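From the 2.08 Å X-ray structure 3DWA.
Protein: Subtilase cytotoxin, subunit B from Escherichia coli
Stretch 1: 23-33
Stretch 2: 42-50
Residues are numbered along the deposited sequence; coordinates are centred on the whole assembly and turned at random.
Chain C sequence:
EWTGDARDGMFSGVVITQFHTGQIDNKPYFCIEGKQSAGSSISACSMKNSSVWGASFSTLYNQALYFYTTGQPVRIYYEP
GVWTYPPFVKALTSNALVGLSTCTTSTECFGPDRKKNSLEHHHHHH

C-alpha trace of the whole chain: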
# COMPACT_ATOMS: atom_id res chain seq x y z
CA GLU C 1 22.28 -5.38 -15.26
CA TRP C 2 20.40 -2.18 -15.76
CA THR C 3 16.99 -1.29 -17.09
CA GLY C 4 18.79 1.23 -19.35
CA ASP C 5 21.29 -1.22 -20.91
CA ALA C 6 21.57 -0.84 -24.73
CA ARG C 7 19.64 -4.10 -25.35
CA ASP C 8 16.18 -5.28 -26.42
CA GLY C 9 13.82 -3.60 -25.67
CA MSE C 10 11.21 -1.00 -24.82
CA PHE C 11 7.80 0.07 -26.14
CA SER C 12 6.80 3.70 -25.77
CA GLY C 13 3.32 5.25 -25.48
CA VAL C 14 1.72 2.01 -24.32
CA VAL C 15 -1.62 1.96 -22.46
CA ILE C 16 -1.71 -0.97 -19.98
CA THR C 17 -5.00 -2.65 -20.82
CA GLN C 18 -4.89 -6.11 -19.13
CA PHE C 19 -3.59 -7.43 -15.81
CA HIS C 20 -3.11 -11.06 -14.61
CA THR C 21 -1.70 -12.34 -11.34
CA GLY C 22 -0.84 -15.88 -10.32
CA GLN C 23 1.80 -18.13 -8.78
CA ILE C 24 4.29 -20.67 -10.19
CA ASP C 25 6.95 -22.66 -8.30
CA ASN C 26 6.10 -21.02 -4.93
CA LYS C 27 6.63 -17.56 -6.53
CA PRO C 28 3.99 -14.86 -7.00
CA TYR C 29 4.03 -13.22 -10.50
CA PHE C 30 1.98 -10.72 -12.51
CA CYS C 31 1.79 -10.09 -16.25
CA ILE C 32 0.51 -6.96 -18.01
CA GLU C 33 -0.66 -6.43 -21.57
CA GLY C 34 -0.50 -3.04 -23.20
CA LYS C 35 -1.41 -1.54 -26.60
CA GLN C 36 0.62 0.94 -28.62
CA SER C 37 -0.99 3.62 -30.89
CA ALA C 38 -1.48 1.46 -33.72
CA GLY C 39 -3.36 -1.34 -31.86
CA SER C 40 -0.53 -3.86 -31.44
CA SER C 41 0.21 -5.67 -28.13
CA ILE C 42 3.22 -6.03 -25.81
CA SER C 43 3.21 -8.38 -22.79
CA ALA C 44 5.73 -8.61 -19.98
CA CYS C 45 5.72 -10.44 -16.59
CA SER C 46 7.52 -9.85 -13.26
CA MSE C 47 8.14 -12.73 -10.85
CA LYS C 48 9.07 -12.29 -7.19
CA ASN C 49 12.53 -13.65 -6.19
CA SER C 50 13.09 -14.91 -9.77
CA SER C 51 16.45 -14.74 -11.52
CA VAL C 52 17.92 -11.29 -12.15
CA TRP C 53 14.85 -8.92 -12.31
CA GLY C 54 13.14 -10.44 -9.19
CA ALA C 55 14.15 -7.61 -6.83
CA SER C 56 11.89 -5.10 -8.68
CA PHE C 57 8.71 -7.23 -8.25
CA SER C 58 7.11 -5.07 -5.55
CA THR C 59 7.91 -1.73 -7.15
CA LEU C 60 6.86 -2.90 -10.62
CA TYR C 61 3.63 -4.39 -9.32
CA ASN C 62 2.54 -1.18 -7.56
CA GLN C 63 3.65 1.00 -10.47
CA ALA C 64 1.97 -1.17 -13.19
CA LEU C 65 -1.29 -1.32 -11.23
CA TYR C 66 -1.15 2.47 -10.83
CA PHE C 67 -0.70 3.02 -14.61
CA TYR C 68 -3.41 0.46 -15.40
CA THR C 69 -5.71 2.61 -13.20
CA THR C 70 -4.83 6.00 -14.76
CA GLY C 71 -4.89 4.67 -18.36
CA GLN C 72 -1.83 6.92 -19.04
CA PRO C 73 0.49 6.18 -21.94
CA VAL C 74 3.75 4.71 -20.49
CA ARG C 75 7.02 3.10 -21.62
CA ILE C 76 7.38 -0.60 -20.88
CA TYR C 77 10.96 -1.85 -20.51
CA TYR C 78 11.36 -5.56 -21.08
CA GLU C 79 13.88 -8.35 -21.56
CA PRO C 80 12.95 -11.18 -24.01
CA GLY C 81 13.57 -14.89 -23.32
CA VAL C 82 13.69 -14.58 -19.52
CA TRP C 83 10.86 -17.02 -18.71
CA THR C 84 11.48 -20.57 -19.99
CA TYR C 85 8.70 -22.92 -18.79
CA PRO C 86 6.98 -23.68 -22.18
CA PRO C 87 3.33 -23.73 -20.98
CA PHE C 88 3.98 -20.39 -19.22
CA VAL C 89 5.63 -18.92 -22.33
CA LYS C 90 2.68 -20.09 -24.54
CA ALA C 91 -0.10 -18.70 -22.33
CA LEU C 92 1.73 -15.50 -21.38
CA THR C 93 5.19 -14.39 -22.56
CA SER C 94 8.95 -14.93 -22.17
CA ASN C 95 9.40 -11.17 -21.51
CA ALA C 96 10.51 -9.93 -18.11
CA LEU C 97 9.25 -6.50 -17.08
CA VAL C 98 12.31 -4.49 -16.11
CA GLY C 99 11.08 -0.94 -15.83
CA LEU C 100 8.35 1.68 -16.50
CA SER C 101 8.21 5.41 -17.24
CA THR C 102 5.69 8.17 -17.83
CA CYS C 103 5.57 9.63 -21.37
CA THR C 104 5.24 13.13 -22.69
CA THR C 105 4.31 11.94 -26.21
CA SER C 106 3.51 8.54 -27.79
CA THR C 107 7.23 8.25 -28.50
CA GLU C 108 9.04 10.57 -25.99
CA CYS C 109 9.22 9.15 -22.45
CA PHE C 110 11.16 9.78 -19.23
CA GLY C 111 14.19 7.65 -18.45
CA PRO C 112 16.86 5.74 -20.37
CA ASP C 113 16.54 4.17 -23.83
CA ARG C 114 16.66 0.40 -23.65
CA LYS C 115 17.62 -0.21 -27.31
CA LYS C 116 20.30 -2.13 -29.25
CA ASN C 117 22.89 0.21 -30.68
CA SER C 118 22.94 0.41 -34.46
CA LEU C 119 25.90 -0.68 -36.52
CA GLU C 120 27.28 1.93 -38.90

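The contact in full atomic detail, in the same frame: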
# COMPACT_ATOMS: atom_id res chain seq x y z
N GLN C 23 0.65 -17.57 -9.47
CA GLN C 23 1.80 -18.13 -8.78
C GLN C 23 2.36 -19.29 -9.62
O GLN C 23 1.61 -19.99 -10.26
CB GLN C 23 1.37 -18.66 -7.42
CG GLN C 23 2.46 -19.23 -6.56
CD GLN C 23 1.95 -19.62 -5.18
OE1 GLN C 23 1.34 -18.80 -4.47
NE2 GLN C 23 2.17 -20.87 -4.79
N ILE C 24 3.68 -19.47 -9.60
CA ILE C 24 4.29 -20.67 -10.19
C ILE C 24 5.53 -20.98 -9.37
O ILE C 24 6.30 -20.07 -9.05
CB ILE C 24 4.70 -20.44 -11.69
CG1 ILE C 24 5.36 -21.70 -12.26
CG2 ILE C 24 5.70 -19.25 -11.80
CD1 ILE C 24 5.52 -21.71 -13.81
N ASP C 25 5.74 -22.25 -9.05
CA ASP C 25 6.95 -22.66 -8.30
C ASP C 25 7.17 -21.89 -6.97
O ASP C 25 8.27 -21.38 -6.67
CB ASP C 25 8.18 -22.61 -9.21
CG ASP C 25 9.38 -23.37 -8.64
OD1 ASP C 25 9.17 -24.49 -8.10
OD2 ASP C 25 10.52 -22.86 -8.74
N ASN C 26 6.10 -21.78 -6.19
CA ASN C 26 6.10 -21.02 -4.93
C ASN C 26 6.39 -19.51 -5.08
O ASN C 26 6.67 -18.86 -4.09
CB ASN C 26 7.09 -21.64 -3.93
CG ASN C 26 6.61 -21.54 -2.52
OD1 ASN C 26 5.49 -21.98 -2.22
ND2 ASN C 26 7.43 -20.99 -1.64
N LYS C 27 6.30 -18.96 -6.29
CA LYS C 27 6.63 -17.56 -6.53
C LYS C 27 5.45 -16.77 -7.08
O LYS C 27 4.92 -17.14 -8.14
CB LYS C 27 7.79 -17.47 -7.54
CG LYS C 27 9.15 -17.32 -6.90
CD LYS C 27 10.06 -18.53 -7.11
CE LYS C 27 11.22 -18.48 -6.10
NZ LYS C 27 10.74 -18.01 -4.73
N PRO C 28 5.02 -15.68 -6.39
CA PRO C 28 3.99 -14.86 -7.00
C PRO C 28 4.52 -14.20 -8.29
O PRO C 28 5.70 -13.87 -8.35
CB PRO C 28 3.75 -13.78 -5.94
CG PRO C 28 5.02 -13.71 -5.17
CD PRO C 28 5.44 -15.14 -5.08
N TYR C 29 3.67 -14.04 -9.30
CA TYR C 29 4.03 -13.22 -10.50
C TYR C 29 2.82 -12.40 -10.96
O TYR C 29 1.69 -12.65 -10.52
CB TYR C 29 4.53 -14.10 -11.69
CG TYR C 29 3.42 -14.89 -12.33
CD1 TYR C 29 2.62 -14.35 -13.37
CD2 TYR C 29 3.17 -16.17 -11.92
CE1 TYR C 29 1.58 -15.08 -13.93
CE2 TYR C 29 2.16 -16.92 -12.46
CZ TYR C 29 1.37 -16.37 -13.48
OH TYR C 29 0.36 -17.13 -13.98
N PHE C 30 3.06 -11.41 -11.81
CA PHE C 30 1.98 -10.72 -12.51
C PHE C 30 2.45 -10.49 -13.95
O PHE C 30 3.65 -10.49 -14.23
CB PHE C 30 1.53 -9.41 -11.79
CG PHE C 30 2.48 -8.25 -11.98
CD1 PHE C 30 2.26 -7.31 -13.00
CD2 PHE C 30 3.58 -8.07 -11.12
CE1 PHE C 30 3.16 -6.26 -13.21
CE2 PHE C 30 4.48 -7.04 -11.33
CZ PHE C 30 4.26 -6.11 -12.37
N CYS C 31 1.51 -10.32 -14.86
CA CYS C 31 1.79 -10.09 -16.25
C CYS C 31 0.86 -8.96 -16.66
O CYS C 31 -0.28 -8.91 -16.23
CB CYS C 31 1.54 -11.39 -17.07
SG CYS C 31 2.12 -11.29 -18.84
N ILE C 32 1.37 -8.01 -17.44
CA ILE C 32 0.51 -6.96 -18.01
C ILE C 32 0.44 -7.09 -19.53
O ILE C 32 1.34 -7.63 -20.13
CB ILE C 32 1.02 -5.55 -17.65
CG1 ILE C 32 2.49 -5.41 -18.05
CG2 ILE C 32 0.83 -5.27 -16.15
CD1 ILE C 32 3.06 -4.04 -17.79
N GLU C 33 -0.64 -6.61 -20.13
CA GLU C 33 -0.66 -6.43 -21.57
C GLU C 33 -0.93 -4.97 -21.83
O GLU C 33 -1.67 -4.31 -21.10
CB GLU C 33 -1.71 -7.33 -22.23
CG GLU C 33 -1.78 -7.23 -23.77
CD GLU C 33 -3.24 -7.29 -24.26
OE1 GLU C 33 -3.96 -8.27 -23.91
OE2 GLU C 33 -3.67 -6.33 -24.95
N ILE C 42 2.00 -5.60 -26.49
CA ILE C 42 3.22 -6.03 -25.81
C ILE C 42 2.78 -6.67 -24.47
O ILE C 42 1.80 -6.22 -23.86
CB ILE C 42 4.22 -4.81 -25.61
CG1 ILE C 42 5.39 -5.10 -24.62
CG2 ILE C 42 3.46 -3.55 -25.12
CD1 ILE C 42 6.45 -6.11 -25.12
N SER C 43 3.47 -7.73 -24.06
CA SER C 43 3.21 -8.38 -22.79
C SER C 43 4.56 -8.50 -22.11
O SER C 43 5.59 -8.63 -22.77
CB SER C 43 2.63 -9.80 -22.94
OG SER C 43 1.41 -9.83 -23.67
N ALA C 44 4.54 -8.44 -20.79
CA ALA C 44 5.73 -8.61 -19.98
C ALA C 44 5.28 -9.03 -18.57
O ALA C 44 4.28 -8.50 -18.08
CB ALA C 44 6.50 -7.27 -19.94
N CYS C 45 5.99 -9.97 -17.95
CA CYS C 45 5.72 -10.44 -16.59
C CYS C 45 6.87 -10.13 -15.60
O CYS C 45 8.02 -10.12 -15.97
CB CYS C 45 5.50 -11.96 -16.54
SG CYS C 45 4.35 -12.55 -17.78
N SER C 46 6.52 -9.91 -14.33
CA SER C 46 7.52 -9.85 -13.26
C SER C 46 7.21 -10.99 -12.27
O SER C 46 6.04 -11.24 -11.92
CB SER C 46 7.49 -8.47 -12.58
OG SER C 46 8.38 -8.40 -11.46
N MSE C 47 8.25 -11.68 -11.84
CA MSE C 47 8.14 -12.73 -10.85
C MSE C 47 8.98 -12.39 -9.63
O MSE C 47 10.11 -11.91 -9.75
CB MSE C 47 8.62 -14.06 -11.43
CG MSE C 47 8.56 -15.24 -10.45
SE MSE C 47 8.84 -16.83 -11.55
CE MSE C 47 7.74 -16.34 -13.13
N LYS C 48 8.41 -12.63 -8.45
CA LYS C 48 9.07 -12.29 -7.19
C LYS C 48 10.19 -13.30 -6.90
O LYS C 48 9.99 -14.49 -7.07
CB LYS C 48 8.05 -12.28 -6.06
CG LYS C 48 8.53 -11.65 -4.77
CD LYS C 48 7.43 -11.74 -3.73
CE LYS C 48 7.81 -11.21 -2.35
NZ LYS C 48 6.75 -11.64 -1.34
N ASN C 49 11.34 -12.80 -6.45
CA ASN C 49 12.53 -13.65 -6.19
C ASN C 49 13.00 -14.53 -7.36
O ASN C 49 13.68 -15.53 -7.16
CB ASN C 49 12.31 -14.56 -4.95
CG ASN C 49 11.85 -13.79 -3.70
OD1 ASN C 49 10.93 -14.23 -2.98
ND2 ASN C 49 12.49 -12.65 -3.44
N SER C 50 12.62 -14.18 -8.58
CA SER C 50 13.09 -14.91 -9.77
C SER C 50 14.62 -14.79 -9.88
O SER C 50 15.33 -14.40 -8.91
CB SER C 50 12.45 -14.32 -11.03
OG SER C 50 12.88 -12.97 -11.25

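Strands 27-33 and 42-47 run antiparallel, their axes approaching to 4.7 Å at 163°, and backbone hydrogen bonds supply the polar link between them. Phe30 and Ser46 form a closed pair: Phe30 N donates to Ser46 O (3.0 Å) and Ser46 N to Phe30 O (2.9 Å). Ile32 and Ala44 repeat the pattern less evenly, with Ile32 N to Ala44 O at 3.0 Å and a weak bond from Ala44 N to Ile32 O at 3.4 Å. Beyond the second strand, Lys48 N gives a nearly linear bond to Pro28 O (3.0 Å); proline, lacking an amide hydrogen, can serve here only as acceptor. The carbonyls also receive CA-H contacts from the non-hydrogen-bonded positions, among them Cys45 CA to Phe30 O (3.1 Å) and Tyr29 CA to Ser46 O (3.2 Å).

Side chains alternate between the faces. Tyr29, Cys31 and Glu33 share one with Met47, Cys45 and Ser43. There Cys31 SG and Cys45 SG lie 2.8 Å apart, across a pair in which Cys31 CA and Cys45 CA are separated by 4.0 Å. Selenomethionine Met47 extends its chain so that CE reaches Ile24 CG2 (3.8 Å), while its CB packs against Tyr29 CB (4.1 Å). The tyrosine ring leads away, and its OH is hydrogen-bonded elsewhere in the structure. On the other face, Phe30 and Ile32 accompany Ser46 and Ala44, all buried; the phenyl ring approaches Ser46 obliquely, Phe30 CE2 to Ser46 CB 3.6 Å.

At the turn end, Ile24 and Lys27 exchange backbone hydrogen bonds, each N to the other's O at 3.0 Å, closing a type I' turn. Lys27 uses its aliphatic part for packing, CB lying 3.7 Å from Met47 CG, and Lys48 packs its CD against Pro28 CG (3.4 Å). Together the stretches bury 728 Å².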